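Local coordinates for alanine dehydrogenase (Archaeoglobus fulgidus, PDB 1OMO), which catalyses the reversible, NAD-dependent oxidative deamination of L-alanine to pyruvate and ammonium, working as a homodimer, at residues A36-K41 with L293-V298; G49-M54 with L64-S69; A83-N88 with A97-T102; D219-Q224 with A244-E249. One frame throughout, in Å; residues are numbered along the deposited sequence.

Interactions 2 and 3, with centres about 12 Å apart, are two successive hairpins of one mixed sheet: strands 50-58, 61-69, 83-88 and 95-100 lie side by side in chain order, and backbone bonds from Leu-64 and Trp-66 join them. Interaction 1 brings the loop between helix 17-32 and strand 42-45 onto helix 294-311, spanning most of the chain; its helix packs on both hairpins through Asp-297, which also meets Lys-65. Interaction 4 belongs to the parallel-sheet NAD domain, its centre about 16 Å from that of interaction 2 and about 25 Å from that of interaction 3. A weak Arg-52 to Asp-219 ion pair links interactions 2 and 4 beside the NAD pocket.

Interaction 1 (A36-K41 with L293-V298); sequences AQMPPK and LAIQDV
Where Met-38 meets the first turn of helix 294-311, the flat groups are peptide units, not rings. The sulfur SD stands well above the peptide plane joining Leu-293 to Ala-294, with Ala-294 N 3.5 Å from it, but lies close to the plane of the next peptide, facing its N-H edge. There Ile-295 N makes a weak N-H...S hydrogen bond to Met-38 SD of 3.7 Å, bent to 155°. The side chain reaches in with CG anti to the backbone N (chi1 180°) and SD anti in turn, which carries the sulfur straight out from the loop; only the methyl turns aside.

Round this sulfur the contact is apolar. Ile-295 CG2 lies 3.9 Å from Met-38 CB and also meets SD, Ala-294 CB packs at 4.1 Å from Met-38 CG, and Leu-293 CB touches SD at 3.8 Å. Ala-36 CB adds a looser touch on Ile-295 CG2. Tyr-31 of helix 17-32 covers Met-38 as well.

Leu-293 is the N-cap residue, and its N-H is taken by Gln-296 OE1 at 2.8 Å, a side chain of the helix's own first turn. One turn in, Asp-297 forms salt bridges with the NAD-binding Arg-108 through OD1 and with Lys-65 through OD2. A thioether is a poor acceptor, so the grip of Met-38 on the helix start probably rests mainly on dispersion, with the polar N-H giving the sulfur a slight electrostatic preference for its place.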
loop_
_atom_site.group_PDB
_atom_site.type_symbol
_atom_site.label_atom_id
_atom_site.label_comp_id
_atom_site.label_asym_id
_atom_site.label_seq_id
_atom_site.Cartn_x
_atom_site.Cartn_y
_atom_site.Cartn_z
ATOM N N ALA A 36 5.160 17.440 -2.016
ATOM C CA ALA A 36 4.767 16.080 -2.380
ATOM C C ALA A 36 4.774 15.271 -1.098
ATOM O O ALA A 36 5.522 15.549 -0.169
ATOM C CB ALA A 36 5.732 15.461 -3.385
ATOM N N GLN A 37 3.928 14.268 -1.047
ATOM C CA GLN A 37 3.854 13.451 0.136
ATOM C C GLN A 37 4.262 12.016 -0.292
ATOM O O GLN A 37 3.875 11.539 -1.368
ATOM C CB GLN A 37 2.413 13.594 0.635
ATOM C CG GLN A 37 1.979 12.875 1.896
ATOM C CD GLN A 37 0.489 13.163 2.209
ATOM O OE1 GLN A 37 -0.341 13.345 1.290
ATOM N NE2 GLN A 37 0.149 13.191 3.499
ATOM N N MET A 38 5.085 11.346 0.510
ATOM C CA MET A 38 5.488 9.996 0.151
ATOM C C MET A 38 5.938 9.137 1.321
ATOM O O MET A 38 7.003 9.360 1.892
ATOM C CB MET A 38 6.609 10.015 -0.919
ATOM C CG MET A 38 7.097 8.638 -1.356
ATOM S SD MET A 38 8.457 8.645 -2.529
ATOM C CE MET A 38 9.728 9.254 -1.484
ATOM N N PRO A 39 5.115 8.147 1.703
ATOM C CA PRO A 39 5.485 7.268 2.806
ATOM C C PRO A 39 6.515 6.260 2.326
ATOM O O PRO A 39 6.706 6.070 1.128
ATOM C CB PRO A 39 4.172 6.577 3.153
ATOM C CG PRO A 39 3.141 7.623 2.829
ATOM C CD PRO A 39 3.655 8.119 1.490
ATOM N N PRO A 40 7.220 5.623 3.265
ATOM C CA PRO A 40 8.231 4.609 2.951
ATOM C C PRO A 40 7.513 3.454 2.205
ATOM O O PRO A 40 6.295 3.277 2.359
ATOM C CB PRO A 40 8.691 4.152 4.340
ATOM C CG PRO A 40 8.498 5.390 5.182
ATOM C CD PRO A 40 7.177 5.913 4.710
ATOM N N LYS A 41 8.244 2.674 1.413
ATOM C CA LYS A 41 7.642 1.549 0.715
ATOM C C LYS A 41 7.290 0.489 1.761
ATOM O O LYS A 41 7.945 0.395 2.796
ATOM C CB LYS A 41 8.628 0.926 -0.280
ATOM C CG LYS A 41 9.247 1.858 -1.286
ATOM C CD LYS A 41 10.257 1.096 -2.156
ATOM C CE LYS A 41 10.836 2.028 -3.211
ATOM N NZ LYS A 41 11.746 1.326 -4.143
ATOM N N LEU A 293 11.223 5.803 -6.618
ATOM C CA LEU A 293 10.339 6.415 -5.624
ATOM C C LEU A 293 8.878 6.478 -6.059
ATOM O O LEU A 293 8.588 6.676 -7.240
ATOM C CB LEU A 293 10.833 7.825 -5.314
ATOM C CG LEU A 293 12.344 8.126 -5.318
ATOM C CD1 LEU A 293 12.540 9.647 -5.116
ATOM C CD2 LEU A 293 13.055 7.357 -4.251
ATOM N N ALA A 294 7.948 6.331 -5.115
ATOM C CA ALA A 294 6.531 6.394 -5.481
ATOM C C ALA A 294 6.186 7.727 -6.176
ATOM O O ALA A 294 5.348 7.759 -7.072
ATOM C CB ALA A 294 5.619 6.167 -4.248
ATOM N N ILE A 295 6.832 8.820 -5.809
ATOM C CA ILE A 295 6.488 10.070 -6.486
ATOM C C ILE A 295 6.755 9.987 -7.992
ATOM O O ILE A 295 6.051 10.626 -8.762
ATOM C CB ILE A 295 7.191 11.318 -5.865
ATOM C CG1 ILE A 295 8.718 11.152 -5.873
ATOM C CG2 ILE A 295 6.686 11.536 -4.462
ATOM C CD1 ILE A 295 9.496 12.427 -5.592
ATOM N N GLN A 296 7.710 9.161 -8.413
ATOM C CA GLN A 296 7.997 8.998 -9.852
ATOM C C GLN A 296 6.869 8.202 -10.540
ATOM O O GLN A 296 6.465 8.517 -11.669
ATOM C CB GLN A 296 9.365 8.292 -10.103
ATOM C CG GLN A 296 10.578 9.045 -9.517
ATOM C CD GLN A 296 11.925 8.251 -9.500
ATOM O OE1 GLN A 296 12.003 7.135 -9.008
ATOM N NE2 GLN A 296 12.980 8.869 -10.012
ATOM N N ASP A 297 6.352 7.186 -9.859
ATOM C CA ASP A 297 5.279 6.370 -10.435
ATOM C C ASP A 297 3.971 7.193 -10.536
ATOM O O ASP A 297 3.278 7.132 -11.531
ATOM C CB ASP A 297 5.079 5.105 -9.588
ATOM C CG ASP A 297 6.316 4.250 -9.534
ATOM O OD1 ASP A 297 6.861 3.978 -10.614
ATOM O OD2 ASP A 297 6.753 3.838 -8.424
ATOM N N VAL A 298 3.640 7.979 -9.514
ATOM C CA VAL A 298 2.418 8.795 -9.607
ATOM C C VAL A 298 2.537 9.902 -10.671
ATOM O O VAL A 298 1.633 10.061 -11.522
ATOM C CB VAL A 298 2.035 9.417 -8.248
ATOM C CG1 VAL A 298 0.777 10.288 -8.414
ATOM C CG2 VAL A 298 1.745 8.295 -7.234
#

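Interaction 2 (G49-M54 with L64-S69); sequences GDLRAM and LKWVNS
Leu-51 and Trp-66 make the tight half of this contact. The leucine lies over one face of the indole, at about a right angle to it, with CB 3.9 Å from the centroid of the six-membered ring and CD2 displaced toward the rim. In Trp-66, chi1 (-177°) sets CG anti to the backbone N, and chi2 of -130° turns the indole toward strand 50-58, where Ala-53 N and CA meet its edge and Ala-53 CB lies 3.7 Å from Trp-66 CE3. Trp-66 NE1 bonds to Asn-88 of the second subunit. An alanine at Trp-66 would probably open a gap beside Leu-51 and leave that asparagine oxygen without its indole donor.

On the sheet face carrying Arg-52 and Val-67, Met-54 runs alongside Lys-65, its SD 3.6 Å from Lys-65 CE, while the lysine NZ is held by Asp-297 and Thr-105. The looser side holds the partly exposed Arg-52 and Ser-69, though Ser-69 N still bonds to Asp-50 O at 2.9 Å. The extended Arg-52 brings NE to Asp-50 OD2 on its own strand, a 3.2 Å salt bridge. The whole is an antiparallel beta hairpin carrying Lys-65, the inferred active-site proton donor/acceptor.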
loop_
_atom_site.group_PDB
_atom_site.type_symbol
_atom_site.label_atom_id
_atom_site.label_comp_id
_atom_site.label_asym_id
_atom_site.label_seq_id
_atom_site.Cartn_x
_atom_site.Cartn_y
_atom_site.Cartn_z
ATOM N N GLY A 49 9.899 -14.655 -3.190
ATOM C CA GLY A 49 9.905 -13.294 -3.715
ATOM C C GLY A 49 9.154 -12.350 -2.798
ATOM O O GLY A 49 9.024 -12.638 -1.601
ATOM N N ASP A 50 8.660 -11.226 -3.334
ATOM C CA ASP A 50 7.917 -10.234 -2.536
ATOM C C ASP A 50 6.988 -9.270 -3.308
ATOM O O ASP A 50 6.918 -9.285 -4.518
ATOM C CB ASP A 50 8.881 -9.408 -1.697
ATOM C CG ASP A 50 9.544 -8.288 -2.491
ATOM O OD1 ASP A 50 9.296 -8.181 -3.696
ATOM O OD2 ASP A 50 10.318 -7.500 -1.925
ATOM N N LEU A 51 6.270 -8.442 -2.555
ATOM C CA LEU A 51 5.350 -7.431 -3.082
ATOM C C LEU A 51 5.630 -6.143 -2.288
ATOM O O LEU A 51 5.972 -6.194 -1.102
ATOM C CB LEU A 51 3.891 -7.868 -2.903
ATOM C CG LEU A 51 3.352 -8.629 -4.118
ATOM C CD1 LEU A 51 2.163 -9.496 -3.755
ATOM C CD2 LEU A 51 2.993 -7.634 -5.195
ATOM N N ARG A 52 5.508 -5.005 -2.959
ATOM C CA ARG A 52 5.772 -3.709 -2.345
ATOM C C ARG A 52 4.676 -2.735 -2.689
ATOM O O ARG A 52 4.225 -2.708 -3.824
ATOM C CB ARG A 52 7.079 -3.130 -2.872
ATOM C CG ARG A 52 8.231 -4.031 -2.636
ATOM C CD ARG A 52 9.479 -3.568 -3.364
ATOM N NE ARG A 52 10.432 -4.667 -3.423
ATOM C CZ ARG A 52 11.613 -4.614 -4.017
ATOM N NH1 ARG A 52 12.399 -5.684 -4.009
ATOM N NH2 ARG A 52 12.007 -3.497 -4.610
ATOM N N ALA A 53 4.278 -1.927 -1.709
ATOM C CA ALA A 53 3.254 -0.899 -1.880
ATOM C C ALA A 53 4.004 0.425 -1.906
ATOM O O ALA A 53 4.796 0.726 -0.995
ATOM C CB ALA A 53 2.311 -0.925 -0.719
ATOM N N MET A 54 3.741 1.235 -2.923
ATOM C CA MET A 54 4.433 2.513 -3.040
ATOM C C MET A 54 3.423 3.642 -3.272
ATOM O O MET A 54 3.122 3.968 -4.404
ATOM C CB MET A 54 5.432 2.442 -4.213
ATOM C CG MET A 54 6.438 1.288 -4.107
ATOM S SD MET A 54 7.603 1.117 -5.482
ATOM C CE MET A 54 8.189 2.819 -5.654
ATOM N N LEU A 64 -1.357 4.497 -5.702
ATOM C CA LEU A 64 -0.568 3.476 -5.030
ATOM C C LEU A 64 -0.079 2.448 -6.033
ATOM O O LEU A 64 -0.882 1.896 -6.768
ATOM C CB LEU A 64 -1.384 2.763 -3.938
ATOM C CG LEU A 64 -0.502 1.666 -3.284
ATOM C CD1 LEU A 64 -0.714 1.641 -1.805
ATOM C CD2 LEU A 64 -0.802 0.291 -3.880
ATOM N N LYS A 65 1.227 2.189 -6.072
ATOM C CA LYS A 65 1.741 1.174 -6.977
ATOM C C LYS A 65 1.984 -0.068 -6.112
ATOM O O LYS A 65 2.498 0.035 -4.984
ATOM C CB LYS A 65 3.057 1.604 -7.645
ATOM C CG LYS A 65 3.396 0.747 -8.864
ATOM C CD LYS A 65 4.718 1.122 -9.520
ATOM C CE LYS A 65 5.929 0.710 -8.653
ATOM N NZ LYS A 65 7.175 1.073 -9.349
ATOM N N TRP A 66 1.577 -1.222 -6.638
ATOM C CA TRP A 66 1.725 -2.512 -5.951
ATOM C C TRP A 66 2.506 -3.417 -6.929
ATOM O O TRP A 66 1.960 -3.896 -7.916
ATOM C CB TRP A 66 0.325 -3.037 -5.636
ATOM C CG TRP A 66 0.204 -4.305 -4.875
ATOM C CD1 TRP A 66 -0.574 -5.364 -5.219
ATOM C CD2 TRP A 66 0.743 -4.608 -3.582
ATOM N NE1 TRP A 66 -0.568 -6.306 -4.228
ATOM C CE2 TRP A 66 0.239 -5.872 -3.204
ATOM C CE3 TRP A 66 1.613 -3.938 -2.705
ATOM C CZ2 TRP A 66 0.563 -6.488 -1.971
ATOM C CZ3 TRP A 66 1.944 -4.542 -1.479
ATOM C CH2 TRP A 66 1.418 -5.812 -1.132
ATOM N N VAL A 67 3.806 -3.557 -6.667
ATOM C CA VAL A 67 4.781 -4.310 -7.487
ATOM C C VAL A 67 5.314 -5.556 -6.811
ATOM O O VAL A 67 5.554 -5.551 -5.609
ATOM C CB VAL A 67 6.090 -3.555 -7.696
ATOM C CG1 VAL A 67 6.552 -3.722 -9.085
ATOM C CG2 VAL A 67 5.965 -2.134 -7.226
ATOM N N ASN A 68 5.594 -6.581 -7.600
ATOM C CA ASN A 68 6.144 -7.808 -7.044
ATOM C C ASN A 68 7.512 -8.124 -7.689
ATOM O O ASN A 68 7.889 -7.562 -8.728
ATOM C CB ASN A 68 5.233 -8.964 -7.337
ATOM C CG ASN A 68 5.526 -9.557 -8.671
ATOM O OD1 ASN A 68 6.181 -10.605 -8.775
ATOM N ND2 ASN A 68 5.075 -8.893 -9.711
ATOM N N SER A 69 8.227 -9.072 -7.092
ATOM C CA SER A 69 9.523 -9.461 -7.619
ATOM C C SER A 69 9.737 -10.948 -7.350
ATOM O O SER A 69 10.168 -11.323 -6.266
ATOM C CB SER A 69 10.610 -8.624 -6.950
ATOM O OG SER A 69 11.869 -8.957 -7.462
#

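Interaction 3 (A83-N88 with A97-T102); sequences ALMILN and AVMDAT
Met-85 and Met-99 lie side by side and point the same way, Met-85 CB 3.7 Å from Met-99 CG. Met-99 brings its CG between the backbone N and the carbonyl carbon (chi1 47°), whereas the Met-85 chain bends at chi2 and chi3 and leads away to Asp-297 and Ala-301 of helix 294-311. Leu-87 and Ala-97 pack beside them on this helix-facing side, CB to CB at 4.3 Å, and Ala-101 CB closes in on Met-85 CB at 4.0 Å.

The strands form an antiparallel hairpin within the mixed sheet of this beta-sandwich dimer. Leu-84, Ile-86 and Val-98 project from its other face, where Leu-84 and Ile-86 meet Phe-319 and Trp-66 of the second subunit.

Past Asp-100 the pairing gives way to a turn into helix 102-120. Ala-101 N bonds to Ala-83 O at 2.8 Å, from above the carbonyl plane. Thr-102 OG1 accepts from Ala-83 N at 2.9 Å and donates to the syn lone pair of Asp-100 OD1. A valine in place of Thr-102 would probably leave Ala-83 N-H without this acceptor and Asp-100 OD1 with one donor fewer. That same OD1 takes Thr-102 N from above the carboxylate plane at 2.8 Å, making an Asx turn.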
loop_
_atom_site.group_PDB
_atom_site.type_symbol
_atom_site.label_atom_id
_atom_site.label_comp_id
_atom_site.label_asym_id
_atom_site.label_seq_id
_atom_site.Cartn_x
_atom_site.Cartn_y
_atom_site.Cartn_z
ATOM N N ALA A 83 3.550 -4.800 -12.260
ATOM C CA ALA A 83 3.095 -3.739 -11.370
ATOM C C ALA A 83 1.792 -3.131 -11.832
ATOM O O ALA A 83 1.524 -3.034 -13.041
ATOM C CB ALA A 83 4.168 -2.642 -11.199
ATOM N N LEU A 84 0.988 -2.742 -10.844
ATOM C CA LEU A 84 -0.305 -2.126 -11.059
ATOM C C LEU A 84 -0.355 -0.863 -10.239
ATOM O O LEU A 84 0.049 -0.860 -9.066
ATOM C CB LEU A 84 -1.431 -3.027 -10.592
ATOM C CG LEU A 84 -1.795 -4.223 -11.446
ATOM C CD1 LEU A 84 -3.024 -4.936 -10.812
ATOM C CD2 LEU A 84 -2.064 -3.758 -12.878
ATOM N N MET A 85 -0.876 0.193 -10.862
ATOM C CA MET A 85 -1.036 1.499 -10.242
ATOM C C MET A 85 -2.521 1.852 -10.195
ATOM O O MET A 85 -3.245 1.733 -11.206
ATOM C CB MET A 85 -0.299 2.568 -11.072
ATOM C CG MET A 85 -0.736 4.051 -10.832
ATOM S SD MET A 85 -0.402 4.619 -9.140
ATOM C CE MET A 85 1.396 5.002 -9.315
ATOM N N ILE A 86 -2.968 2.256 -9.012
ATOM C CA ILE A 86 -4.330 2.716 -8.826
ATOM C C ILE A 86 -4.133 4.240 -8.673
ATOM O O ILE A 86 -3.414 4.699 -7.776
ATOM C CB ILE A 86 -5.013 2.150 -7.550
ATOM C CG1 ILE A 86 -5.121 0.612 -7.608
ATOM C CG2 ILE A 86 -6.417 2.772 -7.447
ATOM C CD1 ILE A 86 -5.520 -0.085 -6.297
ATOM N N LEU A 87 -4.740 5.012 -9.571
ATOM C CA LEU A 87 -4.630 6.477 -9.575
ATOM C C LEU A 87 -5.900 7.018 -8.980
ATOM O O LEU A 87 -6.974 6.679 -9.462
ATOM C CB LEU A 87 -4.537 7.019 -11.002
ATOM C CG LEU A 87 -3.455 7.974 -11.481
ATOM C CD1 LEU A 87 -4.028 8.714 -12.662
ATOM C CD2 LEU A 87 -3.022 8.949 -10.444
ATOM N N ASN A 88 -5.785 7.881 -7.973
ATOM C CA ASN A 88 -6.985 8.436 -7.330
ATOM C C ASN A 88 -7.058 9.953 -7.358
ATOM O O ASN A 88 -6.085 10.639 -7.661
ATOM C CB ASN A 88 -7.071 8.008 -5.865
ATOM C CG ASN A 88 -6.965 6.491 -5.674
ATOM O OD1 ASN A 88 -5.944 5.871 -6.014
ATOM N ND2 ASN A 88 -8.017 5.891 -5.120
ATOM N N ALA A 97 -8.246 5.489 -12.157
ATOM C CA ALA A 97 -7.723 4.499 -13.098
ATOM C C ALA A 97 -6.928 3.385 -12.412
ATOM O O ALA A 97 -6.404 3.559 -11.296
ATOM C CB ALA A 97 -6.816 5.210 -14.140
ATOM N N VAL A 98 -6.876 2.241 -13.077
ATOM C CA VAL A 98 -6.106 1.091 -12.635
ATOM C C VAL A 98 -5.334 0.810 -13.905
ATOM O O VAL A 98 -5.934 0.465 -14.931
ATOM C CB VAL A 98 -6.988 -0.134 -12.300
ATOM C CG1 VAL A 98 -6.097 -1.348 -12.077
ATOM C CG2 VAL A 98 -7.819 0.125 -11.035
ATOM N N MET A 99 -4.012 1.000 -13.851
ATOM C CA MET A 99 -3.130 0.812 -15.016
ATOM C C MET A 99 -1.942 -0.108 -14.787
ATOM O O MET A 99 -1.494 -0.336 -13.662
ATOM C CB MET A 99 -2.421 2.094 -15.442
ATOM C CG MET A 99 -1.752 2.979 -14.468
ATOM S SD MET A 99 -1.370 4.483 -15.454
ATOM C CE MET A 99 -2.933 5.276 -15.198
ATOM N N ASP A 100 -1.380 -0.558 -15.893
ATOM C CA ASP A 100 -0.174 -1.344 -15.833
ATOM C C ASP A 100 0.907 -0.332 -15.472
ATOM O O ASP A 100 0.962 0.770 -16.037
ATOM C CB ASP A 100 0.210 -1.923 -17.195
ATOM C CG ASP A 100 1.672 -2.387 -17.219
ATOM O OD1 ASP A 100 2.017 -3.204 -16.368
ATOM O OD2 ASP A 100 2.482 -1.944 -18.052
ATOM N N ALA A 101 1.753 -0.679 -14.528
ATOM C CA ALA A 101 2.859 0.197 -14.178
ATOM C C ALA A 101 4.155 -0.605 -14.433
ATOM O O ALA A 101 5.236 -0.212 -13.975
ATOM C CB ALA A 101 2.769 0.636 -12.709
ATOM N N THR A 102 4.052 -1.715 -15.175
ATOM C CA THR A 102 5.244 -2.538 -15.407
ATOM C C THR A 102 6.174 -1.774 -16.318
ATOM O O THR A 102 7.330 -1.553 -16.009
ATOM C CB THR A 102 4.913 -3.921 -16.033
ATOM O OG1 THR A 102 4.064 -4.664 -15.148
ATOM C CG2 THR A 102 6.219 -4.744 -16.254
#

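Interaction 4 (D219-Q224 with A244-E249); sequences DGPGKQ and AKHGGE. With NA (sodium ion), chain C; NAD (nicotinamide-adenine-dinucleotide), chain D.
The NAD pocket of the Rossmann-fold domain is bordered here by a type II beta turn, Gly-220 to Lys-223, whose Pro-221 rests on His-246 near the end of helix 241-247. Pro-221 CG sits over the imidazole face in a CH-pi contact, 3.7 Å from the ring centroid and 29° off its normal. CD of the same proline lies near His-246 NE2. The ring of His-246 also meets Tyr-43.

Backbones touch closely behind this pair: the CA atoms of Gly-220 and Gly-247 are 3.9 Å apart, and a CB on Gly-247 would collide with Gly-220 CA and Asp-219 O. Gly-222, with a positive phi of 83°, fills the third position of the turn.

From the turn, Lys-223 runs out extended to the nicotinamide ribose, where NZ donates to NAD O3D at 3.0 Å. NZ also pairs with Asp-219, although the exact place of that carboxylate's OD2 is doubtful.

At the far end Gln-224 crosses Glu-249, its CG 3.9 Å from Glu-249 OE2, with the amide and carboxylate planes 26° apart. A water joins the two segments there, donating to Lys-223 O at 2.6 Å and to Glu-249 O at 2.9 Å. Glu-249 OE1 binds the sodium ion at 2.8 Å together with Glu-225, and Ala-218 also belongs to the site, while Glu-249 OE2 takes the N-H of Leu-226. The two carboxylates that share the ion would repel each other, and the sodium ion probably offsets that repulsion.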
loop_
_atom_site.group_PDB
_atom_site.type_symbol
_atom_site.label_atom_id
_atom_site.label_comp_id
_atom_site.label_asym_id
_atom_site.label_seq_id
_atom_site.Cartn_x
_atom_site.Cartn_y
_atom_site.Cartn_z
ATOM N N ASP A 219 18.696 -2.410 -5.286
ATOM C CA ASP A 219 17.437 -1.861 -4.775
ATOM C C ASP A 219 16.805 -2.684 -3.647
ATOM O O ASP A 219 15.631 -2.487 -3.325
ATOM C CB ASP A 219 16.423 -1.799 -5.892
ATOM C CG ASP A 219 16.005 -3.177 -6.314
ATOM O OD1 ASP A 219 15.470 -3.930 -5.468
ATOM O OD2 ASP A 219 16.236 -3.514 -7.472
ATOM N N GLY A 220 17.550 -3.634 -3.097
ATOM C CA GLY A 220 17.042 -4.430 -2.001
ATOM C C GLY A 220 18.182 -4.692 -1.036
ATOM O O GLY A 220 19.353 -4.573 -1.396
ATOM N N PRO A 221 17.885 -5.038 0.214
ATOM C CA PRO A 221 18.951 -5.306 1.186
ATOM C C PRO A 221 20.022 -6.261 0.666
ATOM O O PRO A 221 19.704 -7.292 0.078
ATOM C CB PRO A 221 18.186 -5.900 2.366
ATOM C CG PRO A 221 16.901 -5.085 2.330
ATOM C CD PRO A 221 16.553 -5.032 0.855
ATOM N N GLY A 222 21.296 -5.918 0.883
ATOM C CA GLY A 222 22.371 -6.794 0.434
ATOM C C GLY A 222 22.771 -6.659 -1.026
ATOM O O GLY A 222 23.834 -7.158 -1.419
ATOM N N LYS A 223 21.928 -6.042 -1.856
ATOM C CA LYS A 223 22.320 -5.827 -3.248
ATOM C C LYS A 223 23.450 -4.801 -3.160
ATOM O O LYS A 223 23.437 -3.937 -2.268
ATOM C CB LYS A 223 21.169 -5.268 -4.097
ATOM C CG LYS A 223 20.204 -6.324 -4.671
ATOM C CD LYS A 223 19.194 -5.614 -5.624
ATOM C CE LYS A 223 18.206 -6.572 -6.277
ATOM N NZ LYS A 223 17.216 -5.893 -7.159
ATOM N N GLN A 224 24.419 -4.916 -4.073
ATOM C CA GLN A 224 25.579 -4.027 -4.107
ATOM C C GLN A 224 26.395 -4.215 -5.392
ATOM O O GLN A 224 26.825 -5.335 -5.675
ATOM C CB GLN A 224 26.464 -4.341 -2.915
ATOM C CG GLN A 224 27.859 -3.707 -2.966
ATOM C CD GLN A 224 28.797 -4.334 -1.935
ATOM O OE1 GLN A 224 29.083 -5.534 -1.987
ATOM N NE2 GLN A 224 29.260 -3.540 -0.994
ATOM N N ALA A 244 17.777 4.444 0.175
ATOM C CA ALA A 244 19.130 4.099 -0.259
ATOM C C ALA A 244 19.764 3.284 0.870
ATOM O O ALA A 244 20.303 2.191 0.619
ATOM C CB ALA A 244 19.953 5.362 -0.562
ATOM N N LYS A 245 19.664 3.790 2.103
ATOM C CA LYS A 245 20.186 3.101 3.297
ATOM C C LYS A 245 19.763 1.622 3.321
ATOM O O LYS A 245 20.584 0.726 3.451
ATOM C CB LYS A 245 19.632 3.729 4.575
ATOM C CG LYS A 245 20.374 4.923 5.171
ATOM C CD LYS A 245 19.630 5.339 6.459
ATOM C CE LYS A 245 20.338 6.386 7.304
ATOM N NZ LYS A 245 19.332 7.044 8.225
ATOM N N HIS A 246 18.461 1.387 3.212
ATOM C CA HIS A 246 17.888 0.054 3.236
ATOM C C HIS A 246 18.218 -0.868 2.041
ATOM O O HIS A 246 18.546 -2.049 2.216
ATOM C CB HIS A 246 16.369 0.208 3.385
ATOM C CG HIS A 246 15.586 -1.005 3.000
ATOM N ND1 HIS A 246 15.296 -2.022 3.890
ATOM C CD2 HIS A 246 15.021 -1.364 1.822
ATOM C CE1 HIS A 246 14.582 -2.949 3.279
ATOM N NE2 HIS A 246 14.402 -2.575 2.023
ATOM N N GLY A 247 18.126 -0.338 0.826
ATOM C CA GLY A 247 18.396 -1.163 -0.332
ATOM C C GLY A 247 19.089 -0.560 -1.549
ATOM O O GLY A 247 19.161 -1.220 -2.580
ATOM N N GLY A 248 19.605 0.657 -1.451
ATOM C CA GLY A 248 20.289 1.263 -2.592
ATOM C C GLY A 248 21.738 0.804 -2.760
ATOM O O GLY A 248 22.188 -0.059 -2.039
ATOM N N GLU A 249 22.481 1.383 -3.698
ATOM C CA GLU A 249 23.855 0.956 -3.883
ATOM C C GLU A 249 24.651 1.110 -2.578
ATOM O O GLU A 249 25.605 0.340 -2.330
ATOM C CB GLU A 249 24.510 1.742 -5.034
ATOM C CG GLU A 249 26.025 1.512 -5.269
ATOM C CD GLU A 249 26.405 0.052 -5.415
ATOM O OE1 GLU A 249 25.625 -0.723 -6.007
ATOM O OE2 GLU A 249 27.501 -0.315 -4.946
HETATM NA NA NA C . 23.559 -0.249 -7.780
HETATM P PA NAD D . 17.481 -7.916 -16.409
HETATM O O1A NAD D . 17.581 -9.257 -15.782
HETATM O O2A NAD D . 16.794 -7.786 -17.776
HETATM O O5B NAD D . 18.863 -7.023 -16.555
HETATM C C5B NAD D . 20.076 -7.301 -15.737
HETATM C C4B NAD D . 21.213 -7.653 -16.731
HETATM O O4B NAD D . 22.388 -7.859 -15.830
HETATM C C3B NAD D . 21.113 -9.054 -17.502
HETATM O O3B NAD D . 21.235 -8.861 -18.967
HETATM C C2B NAD D . 22.234 -9.941 -16.909
HETATM O O2B NAD D . 22.781 -10.952 -17.676
HETATM C C1B NAD D . 23.218 -8.842 -16.403
HETATM N N9A NAD D . 24.028 -9.255 -15.295
HETATM C C8A NAD D . 23.751 -10.017 -14.178
HETATM N N7A NAD D . 24.780 -10.156 -13.369
HETATM C C5A NAD D . 25.802 -9.497 -13.899
HETATM C C6A NAD D . 27.178 -9.290 -13.446
HETATM N N6A NAD D . 27.629 -9.820 -12.338
HETATM N N1A NAD D . 27.954 -8.514 -14.289
HETATM C C2A NAD D . 27.511 -7.968 -15.446
HETATM N N3A NAD D . 26.194 -8.146 -15.925
HETATM C C4A NAD D . 25.372 -8.904 -15.106
HETATM O O3 NAD D . 16.841 -6.686 -15.488
HETATM P PN NAD D . 16.466 -5.049 -15.748
HETATM O O1N NAD D . 17.055 -4.656 -17.078
HETATM O O2N NAD D . 15.006 -4.826 -15.409
HETATM O O5D NAD D . 17.441 -4.418 -14.526
HETATM C C5D NAD D . 17.269 -5.297 -13.234
HETATM C C4D NAD D . 17.939 -4.695 -12.043
HETATM O O4D NAD D . 17.385 -3.272 -11.883
HETATM C C3D NAD D . 17.626 -5.384 -10.677
HETATM O O3D NAD D . 18.662 -5.159 -9.703
HETATM C C2D NAD D . 16.302 -4.701 -10.324
HETATM O O2D NAD D . 15.788 -5.039 -9.078
HETATM C C1D NAD D . 16.691 -3.167 -10.575
HETATM N N1N NAD D . 15.629 -2.151 -10.892
HETATM C C2N NAD D . 15.741 -0.955 -10.058
HETATM C C3N NAD D . 14.871 0.120 -10.463
HETATM C C7N NAD D . 14.996 1.455 -9.509
HETATM O O7N NAD D . 14.009 2.244 -9.458
HETATM N N7N NAD D . 16.171 1.656 -8.831
HETATM C C4N NAD D . 13.975 0.119 -11.558
HETATM C C5N NAD D . 13.973 -1.132 -12.300
HETATM C C6N NAD D . 14.784 -2.232 -11.975
HETATM O O HOH W 1 25.022 -2.184 -1.112
HETATM O O HOH W 2 27.647 -0.501 -0.605
#